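Local atomic coordinates of halohydrin dehalogenase (Rhizobium radiobacter, PDB entry 4IY1), a protein that probably eliminates halide from vicinal halohydrins to form epoxides, and is a highly engineered variant linked to cyanolysis in atorvastatin synthesis. Residues Glu190-Ser195 / Ala200-Tyr205. The protein carries 37 engineered substitutions. Residues are numbered along the deposited sequence; the frame is centred on the assembly and turned at random.
Engineered in segment 190-195: Ser-195 (natural residue Asn). Engineered in segment 200-205: Trp-201 (natural residue His), Arg-203 (natural residue Lys), Tyr-205 (natural residue Val).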
loop_
_atom_site.group_PDB
_atom_site.type_symbol
_atom_site.label_atom_id
_atom_site.label_comp_id
_atom_site.label_asym_id
_atom_site.label_seq_id
_atom_site.Cartn_x
_atom_site.Cartn_y
_atom_site.Cartn_z
ATOM N N GLU B 190 -26.092 -18.252 -7.978
ATOM C CA GLU B 190 -26.279 -17.988 -9.400
ATOM C C GLU B 190 -26.187 -16.502 -9.681
ATOM O O GLU B 190 -26.881 -15.710 -9.044
ATOM C CB GLU B 190 -27.631 -18.520 -9.852
ATOM C CG GLU B 190 -28.105 -19.708 -9.025
ATOM C CD GLU B 190 -29.211 -20.465 -9.718
ATOM O OE1 GLU B 190 -30.034 -19.812 -10.401
ATOM O OE2 GLU B 190 -29.241 -21.708 -9.598
ATOM N N PRO B 191 -25.365 -16.114 -10.674
ATOM C CA PRO B 191 -24.793 -16.987 -11.699
ATOM C C PRO B 191 -23.415 -17.572 -11.350
ATOM O O PRO B 191 -22.808 -18.257 -12.173
ATOM C CB PRO B 191 -24.669 -16.060 -12.919
ATOM C CG PRO B 191 -24.570 -14.668 -12.352
ATOM C CD PRO B 191 -25.056 -14.692 -10.920
ATOM N N TRP B 192 -22.919 -17.292 -10.149
ATOM C CA TRP B 192 -21.504 -17.506 -9.850
ATOM C C TRP B 192 -21.078 -18.926 -9.704
ATOM O O TRP B 192 -19.956 -19.268 -10.073
ATOM C CB TRP B 192 -21.071 -16.687 -8.637
ATOM C CG TRP B 192 -21.000 -15.248 -9.016
ATOM C CD1 TRP B 192 -21.979 -14.291 -8.811
ATOM C CD2 TRP B 192 -20.065 -14.640 -9.981
ATOM N NE1 TRP B 192 -21.688 -13.147 -9.502
ATOM C CE2 TRP B 192 -20.518 -13.276 -10.176
ATOM C CE3 TRP B 192 -18.869 -15.043 -10.569
ATOM C CZ2 TRP B 192 -19.819 -12.373 -10.963
ATOM C CZ3 TRP B 192 -18.199 -14.146 -11.388
ATOM C CH2 TRP B 192 -18.646 -12.831 -11.558
ATOM N N LYS B 193 -21.946 -19.754 -9.119
ATOM C CA LYS B 193 -21.703 -21.193 -9.038
ATOM C C LYS B 193 -22.264 -21.983 -10.236
ATOM O O LYS B 193 -21.798 -23.082 -10.519
ATOM C CB LYS B 193 -22.218 -21.765 -7.710
ATOM C CG LYS B 193 -21.194 -21.711 -6.575
ATOM C CD LYS B 193 -21.589 -22.619 -5.416
ATOM C CE LYS B 193 -22.389 -21.864 -4.359
ATOM N NZ LYS B 193 -21.476 -21.266 -3.334
ATOM N N THR B 194 -23.172 -21.380 -11.000
ATOM C CA THR B 194 -23.856 -22.108 -12.077
ATOM C C THR B 194 -23.415 -21.760 -13.512
ATOM O O THR B 194 -23.235 -22.648 -14.343
ATOM C CB THR B 194 -25.386 -22.021 -11.941
ATOM O OG1 THR B 194 -25.798 -20.654 -12.051
ATOM C CG2 THR B 194 -25.846 -22.597 -10.581
ATOM N N SER B 195 -23.237 -20.478 -13.808
ATOM C CA SER B 195 -22.940 -20.070 -15.174
ATOM C C SER B 195 -21.489 -20.322 -15.584
ATOM O O SER B 195 -20.571 -19.666 -15.086
ATOM C CB SER B 195 -23.287 -18.612 -15.394
ATOM O OG SER B 195 -22.493 -18.066 -16.437
ATOM N N ALA B 200 -15.642 -19.604 -15.070
ATOM C CA ALA B 200 -14.364 -19.544 -15.756
ATOM C C ALA B 200 -13.620 -18.271 -15.351
ATOM O O ALA B 200 -12.396 -18.256 -15.277
ATOM C CB ALA B 200 -14.557 -19.602 -17.266
ATOM N N TRP B 201 -14.373 -17.195 -15.144
ATOM C CA TRP B 201 -13.815 -15.918 -14.711
ATOM C C TRP B 201 -13.174 -16.045 -13.341
ATOM O O TRP B 201 -12.051 -15.578 -13.131
ATOM C CB TRP B 201 -14.909 -14.854 -14.706
ATOM C CG TRP B 201 -14.411 -13.457 -14.482
ATOM C CD1 TRP B 201 -14.022 -12.520 -15.447
ATOM C CD2 TRP B 201 -14.292 -12.763 -13.197
ATOM N NE1 TRP B 201 -13.688 -11.321 -14.850
ATOM C CE2 TRP B 201 -13.787 -11.421 -13.499
ATOM C CE3 TRP B 201 -14.506 -13.125 -11.870
ATOM C CZ2 TRP B 201 -13.502 -10.505 -12.503
ATOM C CZ3 TRP B 201 -14.233 -12.187 -10.868
ATOM C CH2 TRP B 201 -13.720 -10.916 -11.175
ATOM N N VAL B 202 -13.831 -16.767 -12.437
ATOM C CA VAL B 202 -13.321 -16.935 -11.092
ATOM C C VAL B 202 -12.019 -17.728 -11.101
ATOM O O VAL B 202 -10.986 -17.273 -10.563
ATOM C CB VAL B 202 -14.361 -17.576 -10.159
ATOM C CG1 VAL B 202 -13.712 -17.996 -8.845
ATOM C CG2 VAL B 202 -15.512 -16.606 -9.902
ATOM N N ARG B 203 -12.019 -18.817 -11.866
ATOM C CA ARG B 203 -10.861 -19.682 -11.980
ATOM C C ARG B 203 -9.705 -18.981 -12.666
ATOM O O ARG B 203 -8.548 -19.265 -12.382
ATOM C CB ARG B 203 -11.217 -20.994 -12.701
ATOM C CG ARG B 203 -12.402 -21.725 -12.075
ATOM C CD ARG B 203 -12.624 -23.105 -12.679
ATOM N NE ARG B 203 -11.803 -24.111 -12.016
ATOM C CZ ARG B 203 -10.616 -24.519 -12.451
ATOM N NH1 ARG B 203 -10.108 -24.023 -13.572
ATOM N NH2 ARG B 203 -9.938 -25.430 -11.764
ATOM N N LYS B 204 -10.022 -18.027 -13.527
ATOM C CA LYS B 204 -9.009 -17.244 -14.198
ATOM C C LYS B 204 -8.292 -16.229 -13.277
ATOM O O LYS B 204 -7.079 -16.090 -13.332
ATOM C CB LYS B 204 -9.617 -16.522 -15.382
ATOM C CG LYS B 204 -8.593 -15.992 -16.364
ATOM C CD LYS B 204 -9.302 -15.495 -17.604
ATOM C CE LYS B 204 -8.325 -14.929 -18.617
ATOM N NZ LYS B 204 -9.086 -14.368 -19.772
ATOM N N TYR B 205 -9.055 -15.464 -12.503
ATOM C CA TYR B 205 -8.524 -14.225 -11.924
ATOM C C TYR B 205 -8.216 -14.317 -10.417
ATOM O O TYR B 205 -7.472 -13.486 -9.873
ATOM C CB TYR B 205 -9.444 -13.046 -12.241
ATOM C CG TYR B 205 -9.353 -12.582 -13.679
ATOM C CD1 TYR B 205 -8.174 -12.060 -14.175
ATOM C CD2 TYR B 205 -10.426 -12.723 -14.552
ATOM C CE1 TYR B 205 -8.066 -11.648 -15.486
ATOM C CE2 TYR B 205 -10.319 -12.356 -15.886
ATOM C CZ TYR B 205 -9.137 -11.801 -16.345
ATOM O OH TYR B 205 -9.002 -11.373 -17.649
#
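Trp-192 meets Trp-201 and Val-202 through the benzo part of its indole, and this one side chain carries the whole contact from the 190-195 side. The backbones stay well apart, Trp-192 CA lying 8.3 Å from Val-202 CA, so the gap is spanned by side chains alone. Trp-192 has CG beside its backbone N and anti to the carbonyl carbon (chi1 -72°), which with chi2 near 97° carries the six-membered ring out to helix 196-205. There CE3 of Trp-192 sits 3.8 Å from CG2 of Val-202, and the neighbouring CZ3 of Trp-192 reaches CE3 of Trp-201 at 3.9 Å. The engineered Trp-201, histidine in the natural sequence, holds its CG anti to the backbone N, which brings CE3 up to the Trp-192 ring. The two six-membered rings lie 5.8 Å apart between centroids, with planes at 65°, an oblique meeting of the two rings. CD2 of the engineered Tyr-205 lies 3.5 Å above one face of the Trp-201 ring, toward its rim, one turn further along the same helix.

His-198 meets Trp-192 edge-to-face, and Leu-211 touches both Trp-192 and Val-202. Trp-249 of a second subunit packs edge-to-face with both tryptophans, making the buried aromatic cluster shared between chains. Losing the indole to an alanine here is likely to open a gap beside Val-202 CG2 and to leave Trp-201 and Trp-249 of the neighbouring subunit without this aromatic partner. Ser-195, engineered from asparagine, is the N-cap of helix 196-205, and its OG bonds to His-198 ND1. The contact thus joins two short consecutive helices that follow strand 170-175 in this Rossmann-type short-chain dehydrogenase/reductase fold, an apolar helix-to-helix junction built into a subunit interface.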